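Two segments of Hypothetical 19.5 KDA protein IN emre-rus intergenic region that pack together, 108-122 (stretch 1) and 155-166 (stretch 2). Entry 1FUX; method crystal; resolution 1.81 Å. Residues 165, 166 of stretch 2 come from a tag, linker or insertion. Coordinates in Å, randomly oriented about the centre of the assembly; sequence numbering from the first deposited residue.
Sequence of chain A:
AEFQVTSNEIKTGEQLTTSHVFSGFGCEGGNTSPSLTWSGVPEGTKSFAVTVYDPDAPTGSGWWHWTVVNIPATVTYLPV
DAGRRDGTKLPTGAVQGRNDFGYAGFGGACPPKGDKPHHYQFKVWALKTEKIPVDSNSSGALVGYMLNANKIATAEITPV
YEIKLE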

# COMPACT_ATOMS: atom_id res chain seq x y z
N GLY A 108 -12.54 2.89 -8.16
CA GLY A 108 -13.21 1.61 -8.38
C GLY A 108 -12.34 0.47 -8.85
O GLY A 108 -11.12 0.53 -8.79
N ALA A 109 -12.98 -0.63 -9.23
CA ALA A 109 -12.24 -1.82 -9.62
C ALA A 109 -11.56 -1.60 -10.97
O ALA A 109 -12.17 -1.00 -11.84
CB ALA A 109 -13.22 -3.00 -9.69
N CYS A 110 -10.45 -2.28 -11.17
CA CYS A 110 -9.83 -2.24 -12.50
C CYS A 110 -8.81 -3.37 -12.58
O CYS A 110 -7.61 -3.13 -12.57
CB CYS A 110 -9.27 -0.84 -12.79
SG CYS A 110 -8.69 -0.71 -14.51
N PRO A 111 -9.28 -4.61 -12.59
CA PRO A 111 -8.43 -5.79 -12.67
C PRO A 111 -7.84 -6.00 -14.04
O PRO A 111 -8.38 -5.53 -15.04
CB PRO A 111 -9.41 -6.93 -12.32
CG PRO A 111 -10.71 -6.46 -12.89
CD PRO A 111 -10.72 -4.96 -12.64
N PRO A 112 -6.72 -6.74 -14.11
CA PRO A 112 -6.12 -7.07 -15.38
C PRO A 112 -7.08 -7.84 -16.27
O PRO A 112 -7.85 -8.70 -15.80
CB PRO A 112 -4.90 -7.91 -15.04
CG PRO A 112 -4.67 -7.80 -13.57
CD PRO A 112 -6.00 -7.37 -12.98
N LYS A 113 -7.01 -7.56 -17.57
CA LYS A 113 -7.87 -8.28 -18.51
C LYS A 113 -7.56 -9.78 -18.45
O LYS A 113 -6.39 -10.17 -18.41
CB LYS A 113 -7.67 -7.76 -19.94
CG LYS A 113 -7.79 -6.26 -20.10
CD LYS A 113 -8.53 -5.90 -21.40
CE LYS A 113 -8.23 -4.46 -21.79
NZ LYS A 113 -9.50 -3.68 -21.90
N GLY A 114 -8.59 -10.60 -18.43
CA GLY A 114 -8.40 -12.05 -18.42
C GLY A 114 -8.10 -12.67 -17.07
O GLY A 114 -7.95 -13.89 -16.99
N ASP A 115 -7.94 -11.87 -16.02
CA ASP A 115 -7.62 -12.41 -14.71
C ASP A 115 -8.78 -13.12 -14.03
O ASP A 115 -9.94 -13.00 -14.41
CB ASP A 115 -7.16 -11.28 -13.80
CG ASP A 115 -6.11 -11.64 -12.78
OD1 ASP A 115 -5.58 -12.78 -12.84
OD2 ASP A 115 -5.79 -10.79 -11.93
N LYS A 116 -8.43 -13.91 -12.99
CA LYS A 116 -9.49 -14.54 -12.17
C LYS A 116 -10.27 -13.37 -11.57
O LYS A 116 -9.63 -12.31 -11.48
CB LYS A 116 -8.87 -15.37 -11.04
CG LYS A 116 -8.08 -14.57 -10.01
CD LYS A 116 -7.87 -15.33 -8.70
CE LYS A 116 -7.59 -14.33 -7.56
NZ LYS A 116 -7.95 -14.86 -6.20
N PRO A 117 -11.50 -13.53 -11.17
CA PRO A 117 -12.27 -12.46 -10.56
C PRO A 117 -11.57 -12.00 -9.31
O PRO A 117 -10.93 -12.79 -8.60
CB PRO A 117 -13.62 -13.09 -10.23
CG PRO A 117 -13.73 -14.22 -11.22
CD PRO A 117 -12.31 -14.77 -11.28
N HIS A 118 -11.58 -10.69 -9.04
CA HIS A 118 -10.97 -10.20 -7.83
C HIS A 118 -12.12 -9.96 -6.85
O HIS A 118 -13.26 -9.72 -7.23
CB HIS A 118 -10.24 -8.86 -8.07
CG HIS A 118 -8.98 -9.00 -8.85
ND1 HIS A 118 -8.01 -8.03 -8.83
CD2 HIS A 118 -8.52 -10.00 -9.67
CE1 HIS A 118 -6.99 -8.41 -9.61
NE2 HIS A 118 -7.29 -9.59 -10.11
N HIS A 119 -11.79 -10.09 -5.59
CA HIS A 119 -12.74 -9.95 -4.49
C HIS A 119 -12.52 -8.61 -3.84
O HIS A 119 -11.45 -8.40 -3.25
CB HIS A 119 -12.35 -11.10 -3.52
CG HIS A 119 -12.73 -12.39 -4.20
ND1 HIS A 119 -11.84 -13.01 -5.08
CD2 HIS A 119 -13.87 -13.11 -4.18
CE1 HIS A 119 -12.43 -14.10 -5.56
NE2 HIS A 119 -13.64 -14.17 -5.03
N TYR A 120 -13.43 -7.67 -3.95
CA TYR A 120 -13.23 -6.34 -3.40
C TYR A 120 -13.88 -6.29 -2.02
O TYR A 120 -15.12 -6.46 -1.98
CB TYR A 120 -13.88 -5.27 -4.33
CG TYR A 120 -13.11 -5.34 -5.63
CD1 TYR A 120 -13.48 -6.23 -6.62
CD2 TYR A 120 -12.01 -4.50 -5.83
CE1 TYR A 120 -12.76 -6.32 -7.81
CE2 TYR A 120 -11.26 -4.61 -7.02
CZ TYR A 120 -11.66 -5.50 -7.99
OH TYR A 120 -10.96 -5.65 -9.16
N GLN A 121 -13.08 -6.20 -0.98
CA GLN A 121 -13.64 -6.20 0.38
C GLN A 121 -14.04 -4.80 0.79
O GLN A 121 -13.21 -3.90 1.01
CB GLN A 121 -12.65 -6.78 1.40
CG GLN A 121 -11.94 -8.05 1.02
CD GLN A 121 -10.69 -8.55 1.67
OE1 GLN A 121 -10.45 -9.79 1.76
NE2 GLN A 121 -9.74 -7.79 2.17
N PHE A 122 -15.36 -4.59 0.91
CA PHE A 122 -15.94 -3.32 1.35
C PHE A 122 -16.22 -3.57 2.83
O PHE A 122 -17.11 -4.36 3.17
CB PHE A 122 -17.25 -2.95 0.64
CG PHE A 122 -17.07 -2.44 -0.76
CD1 PHE A 122 -16.66 -3.29 -1.80
CD2 PHE A 122 -17.32 -1.11 -1.00
CE1 PHE A 122 -16.50 -2.75 -3.08
CE2 PHE A 122 -17.16 -0.57 -2.28
CZ PHE A 122 -16.77 -1.43 -3.30
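Stretch 2 155-166: AEITPVYEIKLE

Stretch 2 runs antiparallel to stretch 1 in a largely extended conformation, so that Ile157 lies beside Phe122, Val160 beside His119 and Ile163 beside Lys113. Phe122 and Ile157 form a closed pair, with Phe122 N to Ile157 O at 2.9 Å and Ile157 N to Phe122 O at 2.8 Å. The ladder continues through Tyr120 N to Pro159 O (2.9 Å); Pro159, lacking an amide hydrogen, cannot return a bond, and the CA of Thr158 instead approaches Tyr120 O at 3.3 Å. His118 and Tyr161 close the next pair, His118 N to Tyr161 O at 3.1 Å and Tyr161 N to His118 O at 3.2 Å.

Side chains alternate about this ladder. Val160, chi1 m, shares a face with His119, also m, and its CG1 lies 3.6 Å from His119 CD2. Tyr161 points to the other face, as do His118, Phe122 and Ile157. Its t rotamer (chi1 -167°) places the ring against the loop at the start of stretch 1: CD2 lies 3.5 Å from Pro111 CD, which meets the ring edge, and 4.0 Å from Ala109 CB. The CB of Tyr161 packs 3.7 Å from Tyr120 CE1. Phe122, m, brings CE1 to 3.7 Å from Pro159 CG.

Beyond Glu162, whose t,t side chain carries OE1 to 3.6 Å from Pro117 CG, Ile163 points toward stretch 1. Its m,t conformation extends CD1 to 3.8 Å from Pro111 CD, while its carbonyl O accepts a short bond from Gly114 N (2.6 Å) in the type II turn Pro112-Asp115. Water 1 links Pro112 O and Ile163 N, each at 2.8 Å. Gly114 has positive phi, and its CA lies 3.7 Å from CG of Leu165, a tag residue in m,t, leaving no room there for a CB.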

# COMPACT_ATOMS: atom_id res chain seq x y z
N ALA A 155 -17.80 -5.26 9.72
CA ALA A 155 -18.72 -5.98 8.89
C ALA A 155 -18.32 -5.72 7.42
O ALA A 155 -17.90 -4.59 7.14
CB ALA A 155 -20.17 -5.54 9.06
N GLU A 156 -18.51 -6.67 6.57
CA GLU A 156 -18.07 -6.42 5.19
C GLU A 156 -18.93 -7.07 4.14
O GLU A 156 -19.71 -8.02 4.36
CB GLU A 156 -16.60 -6.88 5.14
CG GLU A 156 -16.43 -8.38 5.15
CD GLU A 156 -15.04 -8.86 5.50
OE1 GLU A 156 -14.30 -9.33 4.61
OE2 GLU A 156 -14.68 -8.78 6.70
N ILE A 157 -18.90 -6.48 2.94
CA ILE A 157 -19.53 -7.03 1.75
C ILE A 157 -18.43 -7.26 0.70
O ILE A 157 -17.62 -6.35 0.56
CB ILE A 157 -20.56 -6.09 1.08
CG1 ILE A 157 -21.51 -5.66 2.21
CG2 ILE A 157 -21.29 -6.82 -0.04
CD1 ILE A 157 -22.27 -4.38 1.91
N THR A 158 -18.44 -8.37 0.01
CA THR A 158 -17.37 -8.68 -0.94
C THR A 158 -17.83 -9.04 -2.34
O THR A 158 -17.81 -10.20 -2.80
CB THR A 158 -16.54 -9.87 -0.36
OG1 THR A 158 -16.17 -9.62 1.00
CG2 THR A 158 -15.25 -10.10 -1.12
N PRO A 159 -18.13 -8.01 -3.15
CA PRO A 159 -18.45 -8.17 -4.55
C PRO A 159 -17.20 -8.56 -5.33
O PRO A 159 -16.08 -8.55 -4.79
CB PRO A 159 -18.95 -6.79 -5.00
CG PRO A 159 -18.36 -5.81 -4.02
CD PRO A 159 -18.21 -6.59 -2.73
N VAL A 160 -17.42 -8.96 -6.58
CA VAL A 160 -16.32 -9.43 -7.42
C VAL A 160 -16.33 -8.63 -8.72
O VAL A 160 -17.32 -7.96 -9.01
CB VAL A 160 -16.38 -10.93 -7.74
CG1 VAL A 160 -16.26 -11.78 -6.46
CG2 VAL A 160 -17.68 -11.34 -8.42
N TYR A 161 -15.26 -8.75 -9.48
CA TYR A 161 -15.25 -8.08 -10.78
C TYR A 161 -14.21 -8.77 -11.64
O TYR A 161 -13.11 -9.13 -11.20
CB TYR A 161 -14.94 -6.57 -10.73
CG TYR A 161 -15.26 -5.89 -12.05
CD1 TYR A 161 -16.54 -5.82 -12.56
CD2 TYR A 161 -14.22 -5.30 -12.77
CE1 TYR A 161 -16.81 -5.18 -13.77
CE2 TYR A 161 -14.47 -4.68 -13.99
CZ TYR A 161 -15.76 -4.64 -14.48
OH TYR A 161 -16.00 -4.02 -15.68
N GLU A 162 -14.56 -8.92 -12.90
CA GLU A 162 -13.66 -9.55 -13.86
C GLU A 162 -13.87 -8.86 -15.21
O GLU A 162 -14.99 -8.38 -15.45
CB GLU A 162 -14.10 -11.00 -13.91
CG GLU A 162 -13.50 -11.93 -14.94
CD GLU A 162 -14.07 -13.34 -14.76
OE1 GLU A 162 -15.27 -13.45 -14.43
OE2 GLU A 162 -13.31 -14.30 -14.93
N ILE A 163 -12.82 -8.78 -15.99
CA ILE A 163 -12.79 -8.26 -17.35
C ILE A 163 -12.24 -9.38 -18.25
O ILE A 163 -11.09 -9.78 -18.12
CB ILE A 163 -11.97 -6.97 -17.52
CG1 ILE A 163 -12.37 -5.93 -16.47
CG2 ILE A 163 -12.14 -6.40 -18.95
CD1 ILE A 163 -11.60 -4.64 -16.37
N LYS A 164 -13.07 -10.07 -19.03
CA LYS A 164 -12.60 -11.17 -19.87
C LYS A 164 -11.78 -10.64 -21.04
O LYS A 164 -12.13 -9.56 -21.50
CB LYS A 164 -13.78 -11.98 -20.38
N LEU A 165 -10.75 -11.32 -21.54
CA LEU A 165 -9.98 -10.78 -22.69
C LEU A 165 -10.92 -10.69 -23.90
O LEU A 165 -11.25 -9.93 -24.77
CB LEU A 165 -8.90 -11.81 -23.05
CG LEU A 165 -7.71 -11.82 -22.09
CD1 LEU A 165 -6.89 -13.07 -22.29
CD2 LEU A 165 -6.90 -10.57 -22.32
N GLU A 166 -11.59 -11.74 -24.13
CA GLU A 166 -12.42 -12.75 -24.56
C GLU A 166 -11.81 -13.80 -23.52
O GLU A 166 -11.64 -14.88 -24.07
OXT GLU A 166 -11.26 -13.57 -22.44
O HOH W 1 -10.32 -9.58 -14.94
O HOH W 2 -10.48 -9.85 -12.52